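Local coordinates for nitrogen regulatory PII-like protein (Bacillus subtilis subsp. subtilis, PDB 4R25) that acts as a PII-family nitrogen regulator and is required for full induction of the nrgAB operon when ammonium is limiting, at residues Ile63-Ser68 / Asp73-Thr78; Pro12-Lys17 / Leu83-Pro88. All blocks are in the same frame, centred on the assembly; numbering follows the deposited sequence.

Contact 1 of 2, residues Ile63-Ser68 / Asp73-Thr78. With ZN (zinc ion), chain E.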
ATOM      1  N   ILE A  63       8.886   1.975  -2.951  1.00 37.57           N
ATOM      2  CA  ILE A  63       8.708   3.109  -3.842  1.00 26.86           C
ATOM      3  C   ILE A  63       7.437   2.945  -4.658  1.00 29.05           C
ATOM      4  O   ILE A  63       7.257   1.956  -5.358  1.00 39.83           O
ATOM      5  CB  ILE A  63       9.876   3.220  -4.824  1.00 44.09           C
ATOM      6  CG1 ILE A  63      11.194   3.452  -4.073  1.00 42.98           C
ATOM      7  CG2 ILE A  63       9.603   4.320  -5.844  1.00 30.31           C
ATOM      8  CD1 ILE A  63      12.414   3.177  -4.880  1.00 36.74           C
ATOM      9  N   GLU A  64       6.571   3.946  -4.595  1.00 39.94           N
ATOM     10  CA  GLU A  64       5.331   3.920  -5.356  1.00 39.05           C
ATOM     11  C   GLU A  64       5.265   4.996  -6.455  1.00 47.39           C
ATOM     12  O   GLU A  64       5.538   6.175  -6.232  1.00 37.25           O
ATOM     13  CB  GLU A  64       4.141   4.018  -4.414  1.00 33.51           C
ATOM     14  CG  GLU A  64       4.030   2.822  -3.484  1.00 47.19           C
ATOM     15  CD  GLU A  64       2.834   2.905  -2.555  1.00 69.53           C
ATOM     16  OE1 GLU A  64       2.354   4.026  -2.279  1.00 72.83           O
ATOM     17  OE2 GLU A  64       2.369   1.842  -2.106  1.00 73.00           O
ATOM     18  N   ILE A  65       4.904   4.557  -7.649  1.00 29.56           N
ATOM     19  CA  ILE A  65       4.809   5.420  -8.799  1.00 32.73           C
ATOM     20  C   ILE A  65       3.471   5.147  -9.459  1.00 36.75           C
ATOM     21  O   ILE A  65       3.118   3.997  -9.697  1.00 41.31           O
ATOM     22  CB  ILE A  65       5.944   5.118  -9.788  1.00 38.49           C
ATOM     23  CG1 ILE A  65       7.273   5.030  -9.038  1.00 42.81           C
ATOM     24  CG2 ILE A  65       6.008   6.173 -10.877  1.00 39.30           C
ATOM     25  CD1 ILE A  65       8.348   4.281  -9.786  1.00 50.52           C
ATOM     26  N   VAL A  66       2.704   6.198  -9.711  1.00 42.36           N
ATOM     27  CA  VAL A  66       1.471   6.055 -10.466  1.00 40.43           C
ATOM     28  C   VAL A  66       1.728   6.563 -11.871  1.00 41.64           C
ATOM     29  O   VAL A  66       2.424   7.554 -12.052  1.00 45.48           O
ATOM     30  CB  VAL A  66       0.324   6.843  -9.822  1.00 48.06           C
ATOM     31  CG1 VAL A  66      -0.957   6.703 -10.648  1.00 42.77           C
ATOM     32  CG2 VAL A  66       0.106   6.364  -8.396  1.00 46.25           C
ATOM     33  N   VAL A  67       1.192   5.873 -12.867  1.00 35.05           N
ATOM     34  CA  VAL A  67       1.457   6.242 -14.250  1.00 46.12           C
ATOM     35  C   VAL A  67       0.249   6.019 -15.113  1.00 50.86           C
ATOM     36  O   VAL A  67      -0.568   5.139 -14.839  1.00 58.47           O
ATOM     37  CB  VAL A  67       2.614   5.425 -14.871  1.00 44.30           C
ATOM     38  CG1 VAL A  67       3.923   5.711 -14.148  1.00 47.19           C
ATOM     39  CG2 VAL A  67       2.286   3.937 -14.845  1.00 54.43           C
ATOM     40  N   SER A  68       0.149   6.827 -16.163  1.00 60.58           N
ATOM     41  CA  SER A  68      -0.864   6.643 -17.186  1.00 54.59           C
ATOM     42  C   SER A  68      -0.251   6.882 -18.560  1.00 57.56           C
ATOM     43  O   SER A  68      -0.101   5.950 -19.343  1.00 54.15           O
ATOM     44  CB  SER A  68      -2.046   7.578 -16.950  1.00 61.15           C
ATOM     45  OG  SER A  68      -3.116   7.245 -17.813  1.00 68.96           O
ATOM     46  N   ASP A  73       5.541  -0.378 -18.737  1.00 61.92           N
ATOM     47  CA  ASP A  73       6.654  -1.236 -19.133  1.00 52.23           C
ATOM     48  C   ASP A  73       7.983  -0.481 -19.259  1.00 59.19           C
ATOM     49  O   ASP A  73       9.060  -1.064 -19.097  1.00 57.08           O
ATOM     50  CB  ASP A  73       6.305  -2.003 -20.410  1.00 73.65           C
ATOM     51  CG  ASP A  73       5.133  -2.952 -20.218  1.00 95.38           C
ATOM     52  OD1 ASP A  73       4.775  -3.241 -19.058  1.00 82.44           O
ATOM     53  OD2 ASP A  73       4.578  -3.423 -21.233  1.00 96.42           O
ATOM     54  N   GLN A  74       7.903   0.817 -19.537  1.00 49.34           N
ATOM     55  CA  GLN A  74       9.091   1.660 -19.545  1.00 36.81           C
ATOM     56  C   GLN A  74       9.519   1.950 -18.102  1.00 56.12           C
ATOM     57  O   GLN A  74      10.709   2.063 -17.822  1.00 53.38           O
ATOM     58  CB  GLN A  74       8.828   2.961 -20.320  1.00 58.84           C
ATOM     59  CG  GLN A  74      10.071   3.589 -20.958  1.00 68.71           C
ATOM     60  CD  GLN A  74       9.762   4.814 -21.825  1.00 75.83           C
ATOM     61  OE1 GLN A  74      10.607   5.699 -21.998  1.00 60.80           O
ATOM     62  NE2 GLN A  74       8.553   4.864 -22.372  1.00 59.47           N
ATOM     63  N   VAL A  75       8.555   2.040 -17.181  1.00 63.59           N
ATOM     64  CA  VAL A  75       8.877   2.206 -15.757  1.00 40.27           C
ATOM     65  C   VAL A  75       9.523   0.962 -15.174  1.00 45.09           C
ATOM     66  O   VAL A  75      10.533   1.041 -14.474  1.00 58.17           O
ATOM     67  CB  VAL A  75       7.642   2.511 -14.879  1.00 50.40           C
ATOM     68  CG1 VAL A  75       8.058   2.543 -13.409  1.00 33.11           C
ATOM     69  CG2 VAL A  75       6.991   3.821 -15.280  1.00 41.39           C
ATOM     70  N   THR A  76       8.931  -0.194 -15.448  1.00 48.70           N
ATOM     71  CA  THR A  76       9.434  -1.428 -14.862  1.00 60.97           C
ATOM     72  C   THR A  76      10.779  -1.824 -15.454  1.00 52.29           C
ATOM     73  O   THR A  76      11.651  -2.307 -14.737  1.00 54.49           O
ATOM     74  CB  THR A  76       8.432  -2.581 -15.000  1.00 53.35           C
ATOM     75  OG1 THR A  76       8.340  -2.976 -16.370  1.00 67.45           O
ATOM     76  CG2 THR A  76       7.066  -2.146 -14.506  1.00 46.20           C
ATOM     77  N   GLU A  77      10.954  -1.605 -16.755  1.00 56.82           N
ATOM     78  CA  GLU A  77      12.210  -1.970 -17.410  1.00 62.95           C
ATOM     79  C   GLU A  77      13.364  -1.132 -16.884  1.00 58.96           C
ATOM     80  O   GLU A  77      14.464  -1.639 -16.650  1.00 62.68           O
ATOM     81  CB  GLU A  77      12.105  -1.819 -18.925  1.00 52.95           C
ATOM     82  CG  GLU A  77      13.384  -2.193 -19.661  1.00 78.10           C
ATOM     83  CD  GLU A  77      13.694  -3.680 -19.581  1.00 97.09           C
ATOM     84  OE1 GLU A  77      12.773  -4.477 -19.296  1.00101.25           O
ATOM     85  OE2 GLU A  77      14.863  -4.056 -19.808  1.00118.28           O
ATOM     86  N   THR A  78      13.098   0.156 -16.695  1.00 43.67           N
ATOM     87  CA  THR A  78      14.093   1.071 -16.167  1.00 42.61           C
ATOM     88  C   THR A  78      14.444   0.698 -14.740  1.00 48.40           C
ATOM     89  O   THR A  78      15.602   0.752 -14.344  1.00 62.53           O
ATOM     90  CB  THR A  78      13.568   2.509 -16.188  1.00 43.32           C
ATOM     91  OG1 THR A  78      13.112   2.820 -17.505  1.00 55.24           O
ATOM     92  CG2 THR A  78      14.658   3.497 -15.781  1.00 42.96           C
TER
HETATM   93 ZN    ZN E 204       0.808   0.193  -1.567  1.00114.89          ZN
HETATM   94  O   HOH W   1       0.798   0.477   0.991  0.33 39.85           O

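Contact 2 of 2, residues Pro12-Lys17 / Leu83-Pro88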
ATOM      1  N   PRO A  12      17.850  -0.473   0.054  1.00 62.23           N
ATOM      2  CA  PRO A  12      17.963   0.975   0.309  1.00 53.61           C
ATOM      3  C   PRO A  12      18.990   1.753  -0.542  1.00 68.70           C
ATOM      4  O   PRO A  12      18.914   2.985  -0.581  1.00100.86           O
ATOM      5  CB  PRO A  12      18.369   1.032   1.782  1.00 58.34           C
ATOM      6  CG  PRO A  12      17.777  -0.224   2.383  1.00 50.33           C
ATOM      7  CD  PRO A  12      17.904  -1.266   1.301  1.00 55.16           C
ATOM      8  N   ALA A  13      19.918   1.071  -1.203  1.00 70.58           N
ATOM      9  CA  ALA A  13      20.897   1.749  -2.056  1.00 81.39           C
ATOM     10  C   ALA A  13      20.378   2.041  -3.475  1.00 79.15           C
ATOM     11  O   ALA A  13      19.361   1.493  -3.896  1.00 62.56           O
ATOM     12  CB  ALA A  13      22.177   0.929  -2.121  1.00 79.52           C
ATOM     13  N   ASN A  14      21.094   2.898  -4.203  1.00 69.57           N
ATOM     14  CA  ASN A  14      20.834   3.150  -5.624  1.00 72.46           C
ATOM     15  C   ASN A  14      19.634   4.047  -5.939  1.00 69.05           C
ATOM     16  O   ASN A  14      19.204   4.140  -7.094  1.00 56.77           O
ATOM     17  CB  ASN A  14      20.675   1.830  -6.376  1.00 82.56           C
ATOM     18  CG  ASN A  14      21.828   1.547  -7.322  1.00104.41           C
ATOM     19  OD1 ASN A  14      22.359   2.451  -7.972  1.00 90.51           O
ATOM     20  ND2 ASN A  14      22.216   0.277  -7.409  1.00 86.43           N
ATOM     21  N   PHE A  15      19.101   4.709  -4.920  1.00 49.56           N
ATOM     22  CA  PHE A  15      17.871   5.467  -5.080  1.00 45.38           C
ATOM     23  C   PHE A  15      18.071   6.646  -6.049  1.00 57.55           C
ATOM     24  O   PHE A  15      17.210   6.921  -6.884  1.00 49.65           O
ATOM     25  CB  PHE A  15      17.377   5.937  -3.704  1.00 71.45           C
ATOM     26  CG  PHE A  15      15.939   6.388  -3.681  1.00 48.35           C
ATOM     27  CD1 PHE A  15      15.092   6.129  -4.745  1.00 53.26           C
ATOM     28  CD2 PHE A  15      15.445   7.098  -2.599  1.00 54.89           C
ATOM     29  CE1 PHE A  15      13.775   6.558  -4.724  1.00 44.59           C
ATOM     30  CE2 PHE A  15      14.128   7.534  -2.572  1.00 63.63           C
ATOM     31  CZ  PHE A  15      13.293   7.264  -3.633  1.00 47.41           C
ATOM     32  N   GLU A  16      19.216   7.317  -5.955  1.00 56.44           N
ATOM     33  CA  GLU A  16      19.495   8.491  -6.786  1.00 49.80           C
ATOM     34  C   GLU A  16      19.519   8.223  -8.295  1.00 44.03           C
ATOM     35  O   GLU A  16      18.899   8.951  -9.065  1.00 62.38           O
ATOM     36  CB  GLU A  16      20.794   9.168  -6.358  1.00 54.06           C
ATOM     37  CG  GLU A  16      21.138  10.387  -7.199  1.00 93.36           C
ATOM     38  CD  GLU A  16      20.073  11.474  -7.124  1.00108.48           C
ATOM     39  OE1 GLU A  16      19.514  11.694  -6.024  1.00109.11           O
ATOM     40  OE2 GLU A  16      19.788  12.100  -8.170  1.00 96.89           O
ATOM     41  N   LYS A  17      20.230   7.187  -8.721  1.00 52.10           N
ATOM     42  CA  LYS A  17      20.244   6.835 -10.139  1.00 50.52           C
ATOM     43  C   LYS A  17      18.823   6.546 -10.616  1.00 42.74           C
ATOM     44  O   LYS A  17      18.485   6.808 -11.774  1.00 55.08           O
ATOM     45  CB  LYS A  17      21.163   5.633 -10.405  1.00 53.27           C
ATOM     46  CG  LYS A  17      21.379   5.307 -11.897  1.00 64.48           C
ATOM     47  CD  LYS A  17      22.543   4.320 -12.107  1.00107.09           C
ATOM     48  CE  LYS A  17      22.494   3.613 -13.474  1.00 86.02           C
ATOM     49  NZ  LYS A  17      22.474   4.542 -14.641  1.00 92.07           N
ATOM     50  N   LEU A  83      18.402  -1.174 -10.736  1.00 70.97           N
ATOM     51  CA  LEU A  83      18.429  -1.790  -9.405  1.00 77.99           C
ATOM     52  C   LEU A  83      19.023  -3.204  -9.396  1.00 69.48           C
ATOM     53  O   LEU A  83      19.252  -3.788  -8.333  1.00 68.97           O
ATOM     54  CB  LEU A  83      17.019  -1.793  -8.795  1.00 63.25           C
ATOM     55  CG  LEU A  83      16.365  -0.417  -8.627  1.00 65.08           C
ATOM     56  CD1 LEU A  83      14.895  -0.535  -8.239  1.00 47.32           C
ATOM     57  CD2 LEU A  83      17.129   0.414  -7.609  1.00 48.06           C
ATOM     58  N   LYS A  84      19.267  -3.742 -10.587  1.00 62.64           N
ATOM     59  CA  LYS A  84      19.872  -5.062 -10.742  1.00 68.90           C
ATOM     60  C   LYS A  84      21.334  -5.081 -10.295  1.00 72.97           C
ATOM     61  O   LYS A  84      22.136  -4.261 -10.750  1.00 66.90           O
ATOM     62  CB  LYS A  84      19.773  -5.495 -12.207  1.00 62.27           C
ATOM     63  CG  LYS A  84      20.659  -6.665 -12.584  1.00 99.37           C
ATOM     64  CD  LYS A  84      19.894  -7.985 -12.619  1.00 85.57           C
ATOM     65  CE  LYS A  84      18.889  -8.031 -13.763  1.00 92.40           C
ATOM     66  NZ  LYS A  84      19.497  -7.588 -15.051  1.00103.75           N
ATOM     67  N   THR A  85      21.674  -6.004  -9.397  1.00 65.41           N
ATOM     68  CA  THR A  85      23.065  -6.207  -9.005  1.00 69.80           C
ATOM     69  C   THR A  85      23.395  -7.693  -8.906  1.00 86.96           C
ATOM     70  O   THR A  85      24.504  -8.062  -8.524  1.00 89.01           O
ATOM     71  CB  THR A  85      23.409  -5.539  -7.655  1.00 77.72           C
ATOM     72  OG1 THR A  85      22.961  -6.367  -6.573  1.00 76.39           O
ATOM     73  CG2 THR A  85      22.790  -4.150  -7.554  1.00 58.10           C
ATOM     74  N   GLY A  86      22.422  -8.540  -9.236  1.00 93.81           N
ATOM     75  CA  GLY A  86      22.620  -9.979  -9.232  1.00 73.37           C
ATOM     76  C   GLY A  86      22.606 -10.609  -7.853  1.00 76.97           C
ATOM     77  O   GLY A  86      22.098 -11.716  -7.669  1.00 87.79           O
ATOM     78  N   SER A  87      23.175  -9.908  -6.880  1.00 65.82           N
ATOM     79  CA  SER A  87      23.221 -10.403  -5.514  1.00 71.62           C
ATOM     80  C   SER A  87      21.808 -10.439  -4.951  1.00 92.53           C
ATOM     81  O   SER A  87      21.010  -9.545  -5.230  1.00 84.39           O
ATOM     82  CB  SER A  87      24.105  -9.498  -4.648  1.00 89.54           C
ATOM     83  OG  SER A  87      24.790  -8.534  -5.434  1.00 79.51           O
ATOM     84  N   PRO A  88      21.489 -11.476  -4.160  1.00 81.63           N
ATOM     85  CA  PRO A  88      20.162 -11.567  -3.546  1.00 76.19           C
ATOM     86  C   PRO A  88      19.836 -10.300  -2.761  1.00 90.47           C
ATOM     87  O   PRO A  88      20.748  -9.650  -2.242  1.00 77.64           O
ATOM     88  CB  PRO A  88      20.284 -12.779  -2.613  1.00105.05           C
ATOM     89  CG  PRO A  88      21.752 -12.993  -2.437  1.00 72.88           C
ATOM     90  CD  PRO A  88      22.365 -12.577  -3.732  1.00 81.50           C
TER

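Contact 1 of 2, residues Ile63-Ser68 / Asp73-Thr78
No flat group enters the meeting of Ile65, Val67 and Val75; the carboxylate of Glu64, the residue just before Ile65 on the strand, lies on the reverse face of the sheet. It is bound by one oxygen: OE2 of Glu64 stands 2.3 Å from the zinc ion, whereas OE1 of Glu64 is 4.2 Å away, too far to make the ligation bidentate. OE1 instead forms a salt bridge with Lys62 of the second subunit, so both ends of the carboxylate are held. Lys5 NZ and a water also bind the zinc.

From the helix segment only Val75 reaches the strand segment, and the contact it makes is apolar. Val75 has its CG1 anti to the backbone N (chi1 175°), which spreads its two methyls over two neighbours. CG1 of Val75 lies 4.0 Å from CD1 of Ile65, the two side chains running past each other in opposite senses. CG2 of Val75 meets CG1 of Val67 tip to tip at 3.8 Å. The backbones stay well apart, with CA of Val67 and CA of Val75 8.6 Å from each other, and no hydrogen bond links the two segments. Val6, on strand 4-10, also touches Val75, and Leu22 of helix 15-25 touches Ile65. Together these contacts are the helix-on-sheet packing of the ferredoxin-like PII fold, where helix 72-83 packs on the antiparallel sheet shortly after strand 51-67 ends.

Contact 2 of 2, residues Pro12-Lys17 / Leu83-Pro88
Asn14 meets Leu83 through carbon, not through its amide: CB of Asn14 lies 4.0 Å from CD2 of Leu83, and this is the close part of the contact. Leu83 is buried and its CB does not point straight at the other segment. Its chi1 of -59° sets CG anti to the carbonyl carbon and beside the backbone N, and from there the CD2 methyl comes nearer to Asn14. The same side chain packs on Ile8 and Thr10 of strand 4-10 and on Ile104 of the third subunit, so the close side faces the sheet and a subunit boundary.

The fit slackens at the exposed residues, Ala13 and Thr85, whose approaches are looser. The carbonyl O of Ala13 is 4.5 Å from CD2 of Leu83, and CG2 of Thr85 is 4.5 Å from ND2 of Asn14, a methyl group set against an amide nitrogen. Asn14 occupies the N-cap position of helix 15-25, yet its side chain makes no capping bond.

The two segments bury 114 Å² in all without a single hydrogen bond between them. Among the polar ties of the 83-88 loop, two run to other parts of the chain: the backbone N of Thr85 bonds to Asp90, and O of Ser87 bonds to Arg11. In PII proteins the loop following this helix contributes to the ATP site between subunits. The chemistry here, one close methyl contact, two looser approaches and no hydrogen bond, implies that Asn14 packs against the root of that loop, while the course of the loop is probably set in part by its bonds to Asp90 and Arg11.

How the contacts relate
The centres of the two contacts are about 16 Å apart, and contact 1 is nested along the chain inside the loop closed by contact 2: Pro12-Lys17 comes first, then Ile63-Ser68 and Asp73-Thr78, and finally Leu83-Pro88. Helix 72-83 carries Asp73-Thr78 and ends at Leu83, so it enters both contacts, while the other halves lie on strand 51-67 and at the start of helix 15-25. The contacts also touch directly, CD1 of Ile63 packing 3.6 Å from CE1 of Phe15. Both therefore belong to one helix-covered face of the antiparallel sheet, with contact 1 in its buried interior and contact 2 at the partly exposed helix ends.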